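Amorpha-4,11-diene synthase (Artemisia annua, PDB 4GAX) probably cyclises farnesyl diphosphate to a sesquiterpene product, as a plant sesquiterpene synthase. Local coordinates at residues 168-178 / 501-512. Residues are numbered along the deposited sequence; the frame is centred on the assembly and turned at random.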
loop_
_atom_site.group_PDB
_atom_site.type_symbol
_atom_site.label_atom_id
_atom_site.label_comp_id
_atom_site.label_asym_id
_atom_site.label_seq_id
_atom_site.Cartn_x
_atom_site.Cartn_y
_atom_site.Cartn_z
ATOM N N SER A 168 6.076 0.762 15.380
ATOM C CA SER A 168 5.067 0.537 14.333
ATOM C C SER A 168 4.946 -0.909 13.875
ATOM O O SER A 168 3.937 -1.267 13.257
ATOM C CB SER A 168 5.348 1.395 13.102
ATOM O OG SER A 168 5.314 2.745 13.477
ATOM N N MET A 169 5.964 -1.728 14.154
ATOM C CA MET A 169 5.964 -3.128 13.736
ATOM C C MET A 169 5.418 -4.035 14.812
ATOM O O MET A 169 5.513 -5.257 14.690
ATOM C CB MET A 169 7.389 -3.622 13.417
ATOM C CG MET A 169 8.230 -2.655 12.618
ATOM S SD MET A 169 7.609 -2.418 10.950
ATOM C CE MET A 169 7.876 -4.027 10.230
ATOM N N ARG A 170 4.870 -3.466 15.876
ATOM C CA ARG A 170 4.466 -4.291 17.009
ATOM C C ARG A 170 3.203 -5.076 16.706
ATOM O O ARG A 170 2.373 -4.656 15.880
ATOM C CB ARG A 170 4.253 -3.436 18.259
ATOM C CG ARG A 170 2.992 -2.606 18.250
ATOM C CD ARG A 170 3.081 -1.517 19.347
ATOM N NE ARG A 170 1.905 -0.653 19.386
ATOM C CZ ARG A 170 1.660 0.338 18.526
ATOM N NH1 ARG A 170 2.498 0.584 17.530
ATOM N NH2 ARG A 170 0.558 1.072 18.653
ATOM N N VAL A 171 3.070 -6.223 17.373
ATOM C CA VAL A 171 1.851 -7.034 17.305
ATOM C C VAL A 171 1.099 -6.893 18.643
ATOM O O VAL A 171 1.593 -6.207 19.554
ATOM C CB VAL A 171 2.202 -8.503 16.950
ATOM C CG1 VAL A 171 3.134 -8.533 15.716
ATOM C CG2 VAL A 171 2.869 -9.211 18.140
ATOM N N PRO A 172 -0.108 -7.480 18.760
ATOM C CA PRO A 172 -0.821 -7.282 20.032
ATOM C C PRO A 172 -0.092 -7.906 21.217
ATOM O O PRO A 172 0.474 -8.991 21.093
ATOM C CB PRO A 172 -2.151 -8.005 19.807
ATOM C CG PRO A 172 -2.361 -7.914 18.322
ATOM C CD PRO A 172 -0.978 -8.089 17.737
ATOM N N GLY A 173 -0.097 -7.208 22.347
ATOM C CA GLY A 173 0.436 -7.749 23.583
ATOM C C GLY A 173 1.894 -7.414 23.839
ATOM O O GLY A 173 2.440 -7.826 24.860
ATOM N N GLU A 174 2.533 -6.667 22.939
ATOM C CA GLU A 174 3.939 -6.316 23.153
ATOM C C GLU A 174 4.070 -5.027 23.959
ATOM O O GLU A 174 4.229 -3.937 23.401
ATOM C CB GLU A 174 4.699 -6.272 21.816
ATOM C CG GLU A 174 4.761 -7.676 21.194
ATOM C CD GLU A 174 5.458 -7.731 19.856
ATOM O OE1 GLU A 174 5.353 -6.761 19.067
ATOM O OE2 GLU A 174 6.107 -8.768 19.582
ATOM N N ILE A 175 3.994 -5.178 25.282
ATOM C CA ILE A 175 3.880 -4.044 26.183
ATOM C C ILE A 175 5.108 -3.153 26.135
ATOM O O ILE A 175 4.996 -1.924 26.295
ATOM C CB ILE A 175 3.660 -4.489 27.648
ATOM C CG1 ILE A 175 2.717 -5.682 27.712
ATOM C CG2 ILE A 175 3.105 -3.341 28.496
ATOM C CD1 ILE A 175 3.265 -6.853 28.508
ATOM N N ILE A 176 6.283 -3.749 25.932
ATOM C CA ILE A 176 7.488 -2.919 25.899
ATOM C C ILE A 176 7.446 -1.917 24.738
ATOM O O ILE A 176 7.951 -0.788 24.869
ATOM C CB ILE A 176 8.811 -3.714 25.930
ATOM C CG1 ILE A 176 9.984 -2.759 26.166
ATOM C CG2 ILE A 176 9.023 -4.502 24.628
ATOM C CD1 ILE A 176 11.143 -3.364 26.920
ATOM N N LEU A 177 6.809 -2.299 23.629
ATOM C CA LEU A 177 6.651 -1.365 22.502
ATOM C C LEU A 177 5.442 -0.428 22.635
ATOM O O LEU A 177 5.462 0.702 22.123
ATOM C CB LEU A 177 6.602 -2.096 21.163
ATOM C CG LEU A 177 7.888 -2.821 20.776
ATOM C CD1 LEU A 177 7.622 -3.656 19.517
ATOM C CD2 LEU A 177 9.021 -1.856 20.539
ATOM N N GLU A 178 4.372 -0.880 23.286
ATOM C CA GLU A 178 3.336 0.079 23.671
ATOM C C GLU A 178 3.973 1.172 24.556
ATOM O O GLU A 178 3.776 2.373 24.343
ATOM C CB GLU A 178 2.205 -0.623 24.441
ATOM C CG GLU A 178 1.441 -1.651 23.626
ATOM C CD GLU A 178 0.695 -1.033 22.455
ATOM O OE1 GLU A 178 0.287 0.154 22.558
ATOM O OE2 GLU A 178 0.505 -1.746 21.438
ATOM N N GLU A 501 -6.310 1.158 15.768
ATOM C CA GLU A 501 -4.946 0.811 16.164
ATOM C C GLU A 501 -4.819 -0.684 16.421
ATOM O O GLU A 501 -3.813 -1.302 16.071
ATOM C CB GLU A 501 -4.523 1.599 17.407
ATOM C CG GLU A 501 -4.235 3.058 17.101
ATOM C CD GLU A 501 -3.310 3.225 15.890
ATOM O OE1 GLU A 501 -3.787 3.666 14.821
ATOM O OE2 GLU A 501 -2.112 2.910 16.007
ATOM N N ASP A 502 -5.836 -1.262 17.048
ATOM C CA ASP A 502 -5.866 -2.710 17.245
ATOM C C ASP A 502 -5.722 -3.449 15.919
ATOM O O ASP A 502 -4.990 -4.432 15.821
ATOM C CB ASP A 502 -7.172 -3.119 17.921
ATOM C CG ASP A 502 -7.155 -2.867 19.417
ATOM O OD1 ASP A 502 -6.141 -2.330 19.911
ATOM O OD2 ASP A 502 -8.154 -3.208 20.093
ATOM N N LEU A 503 -6.408 -2.963 14.894
ATOM C CA LEU A 503 -6.383 -3.628 13.585
ATOM C C LEU A 503 -5.008 -3.591 12.929
ATOM O O LEU A 503 -4.569 -4.583 12.335
ATOM C CB LEU A 503 -7.442 -3.017 12.659
ATOM C CG LEU A 503 -8.861 -3.434 13.029
ATOM C CD1 LEU A 503 -9.863 -2.516 12.348
ATOM C CD2 LEU A 503 -9.116 -4.895 12.649
ATOM N N TRP A 504 -4.315 -2.458 12.999
ATOM C CA TRP A 504 -2.979 -2.402 12.405
ATOM C C TRP A 504 -2.082 -3.425 13.090
ATOM O O TRP A 504 -1.232 -4.054 12.446
ATOM C CB TRP A 504 -2.347 -1.002 12.529
ATOM C CG TRP A 504 -3.018 0.095 11.720
ATOM C CD1 TRP A 504 -3.665 1.200 12.215
ATOM C CD2 TRP A 504 -3.074 0.206 10.287
ATOM N NE1 TRP A 504 -4.131 1.977 11.176
ATOM C CE2 TRP A 504 -3.782 1.393 9.985
ATOM C CE3 TRP A 504 -2.593 -0.577 9.228
ATOM C CZ2 TRP A 504 -4.027 1.808 8.671
ATOM C CZ3 TRP A 504 -2.842 -0.161 7.913
ATOM C CH2 TRP A 504 -3.549 1.017 7.651
ATOM N N LYS A 505 -2.251 -3.576 14.400
ATOM C CA LYS A 505 -1.456 -4.556 15.137
ATOM C C LYS A 505 -1.821 -5.990 14.724
ATOM O O LYS A 505 -0.940 -6.850 14.587
ATOM C CB LYS A 505 -1.596 -4.349 16.657
ATOM C CG LYS A 505 -0.721 -3.195 17.192
ATOM C CD LYS A 505 -0.828 -3.015 18.713
ATOM C CE LYS A 505 -2.224 -2.589 19.123
ATOM N NZ LYS A 505 -2.289 -2.367 20.603
ATOM N N ASP A 506 -3.113 -6.250 14.540
ATOM C CA ASP A 506 -3.558 -7.563 14.070
ATOM C C ASP A 506 -2.954 -7.862 12.704
ATOM O O ASP A 506 -2.512 -8.983 12.421
ATOM C CB ASP A 506 -5.087 -7.601 13.963
ATOM C CG ASP A 506 -5.763 -7.720 15.310
ATOM O OD1 ASP A 506 -5.188 -8.375 16.215
ATOM O OD2 ASP A 506 -6.874 -7.162 15.463
ATOM N N ILE A 507 -2.934 -6.850 11.849
ATOM C CA ILE A 507 -2.389 -7.018 10.500
ATOM C C ILE A 507 -0.880 -7.253 10.509
ATOM O O ILE A 507 -0.360 -8.045 9.705
ATOM C CB ILE A 507 -2.753 -5.808 9.621
ATOM C CG1 ILE A 507 -4.250 -5.876 9.291
ATOM C CG2 ILE A 507 -1.935 -5.795 8.335
ATOM C CD1 ILE A 507 -4.858 -4.535 8.974
ATOM N N ASN A 508 -0.168 -6.565 11.401
ATOM C CA ASN A 508 1.263 -6.839 11.563
ATOM C C ASN A 508 1.514 -8.290 11.904
ATOM O O ASN A 508 2.420 -8.916 11.349
ATOM C CB ASN A 508 1.900 -5.944 12.637
ATOM C CG ASN A 508 2.101 -4.514 12.162
ATOM O OD1 ASN A 508 2.078 -4.232 10.949
ATOM N ND2 ASN A 508 2.326 -3.601 13.116
ATOM N N ARG A 509 0.722 -8.831 12.826
ATOM C CA ARG A 509 0.905 -10.236 13.225
ATOM C C ARG A 509 0.700 -11.165 12.029
ATOM O O ARG A 509 1.513 -12.059 11.785
ATOM C CB ARG A 509 -0.039 -10.602 14.367
ATOM C CG ARG A 509 0.086 -12.055 14.894
ATOM C CD ARG A 509 -1.175 -12.434 15.690
ATOM N NE ARG A 509 -2.370 -12.115 14.901
ATOM C CZ ARG A 509 -3.430 -11.440 15.343
ATOM N NH1 ARG A 509 -3.494 -11.013 16.599
ATOM N NH2 ARG A 509 -4.437 -11.198 14.515
ATOM N N GLU A 510 -0.369 -10.946 11.264
ATOM C CA GLU A 510 -0.631 -11.818 10.111
ATOM C C GLU A 510 0.498 -11.689 9.083
ATOM O O GLU A 510 0.883 -12.664 8.447
ATOM C CB GLU A 510 -1.988 -11.493 9.466
ATOM C CG GLU A 510 -3.173 -11.679 10.402
ATOM C CD GLU A 510 -3.279 -13.095 10.948
ATOM O OE1 GLU A 510 -3.053 -14.069 10.179
ATOM O OE2 GLU A 510 -3.595 -13.232 12.153
ATOM N N TYR A 511 1.034 -10.488 8.916
ATOM C CA TYR A 511 2.139 -10.282 7.977
ATOM C C TYR A 511 3.382 -11.078 8.368
ATOM O O TYR A 511 4.072 -11.631 7.507
ATOM C CB TYR A 511 2.477 -8.790 7.911
ATOM C CG TYR A 511 3.690 -8.434 7.088
ATOM C CD1 TYR A 511 3.614 -8.305 5.701
ATOM C CD2 TYR A 511 4.913 -8.188 7.702
ATOM C CE1 TYR A 511 4.750 -7.951 4.941
ATOM C CE2 TYR A 511 6.045 -7.851 6.958
ATOM C CZ TYR A 511 5.961 -7.726 5.583
ATOM O OH TYR A 511 7.090 -7.354 4.865
ATOM N N LEU A 512 3.658 -11.137 9.670
ATOM C CA LEU A 512 4.858 -11.805 10.172
ATOM C C LEU A 512 4.698 -13.310 10.209
ATOM O O LEU A 512 5.683 -14.051 10.250
ATOM C CB LEU A 512 5.195 -11.286 11.576
ATOM C CG LEU A 512 5.592 -9.794 11.598
ATOM C CD1 LEU A 512 5.530 -9.233 13.018
ATOM C CD2 LEU A 512 6.995 -9.611 11.034
HETATM O O HOH W 1 -1.333 0.826 20.692
#
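Lys505 reaches from helix 489-513 across the loop at residues 168-174 to Glu178, on the helix that follows. Lys505 CB lies 3.9 Å from Pro172 CD, with Pro172 CG also near. CG lies against Arg170 O and sits over one face of the Arg170 guanidinium, offset toward the rim. The chain then bends at chi3 (-65°). CD and CE both run beside Glu178 OE2, and Lys505 CD also touches Arg170 NE at 3.7 Å. Lys505 NZ ends 3.0 Å from Glu178 OE2 in a salt bridge. Arg170 NE binds Glu178 OE2 at 2.7 Å, from the opposite face of the carboxylate. A water links Glu178 OE1 with Arg170 NH2.

One turn on, Asn508 holds the loop backbone. Asn508 ND2 donates to Ser168 O at 2.8 Å and to Arg170 O at 3.0 Å. The second bond is nearly straight (172°) and lies in the amide plane; the first is more bent. Asn508 OD1 accepts from Trp215 NE1, which fixes the amide's rotation. Val171 CG1 packs on Leu512 CD1 at 3.7 Å.

The contact joins the N-terminal and metal-binding family regions of this all-helical synthase. Two cations share Glu178 OE2, one on each face of its plane, which probably favours the ionised carboxylate and ties the two segments through one charge.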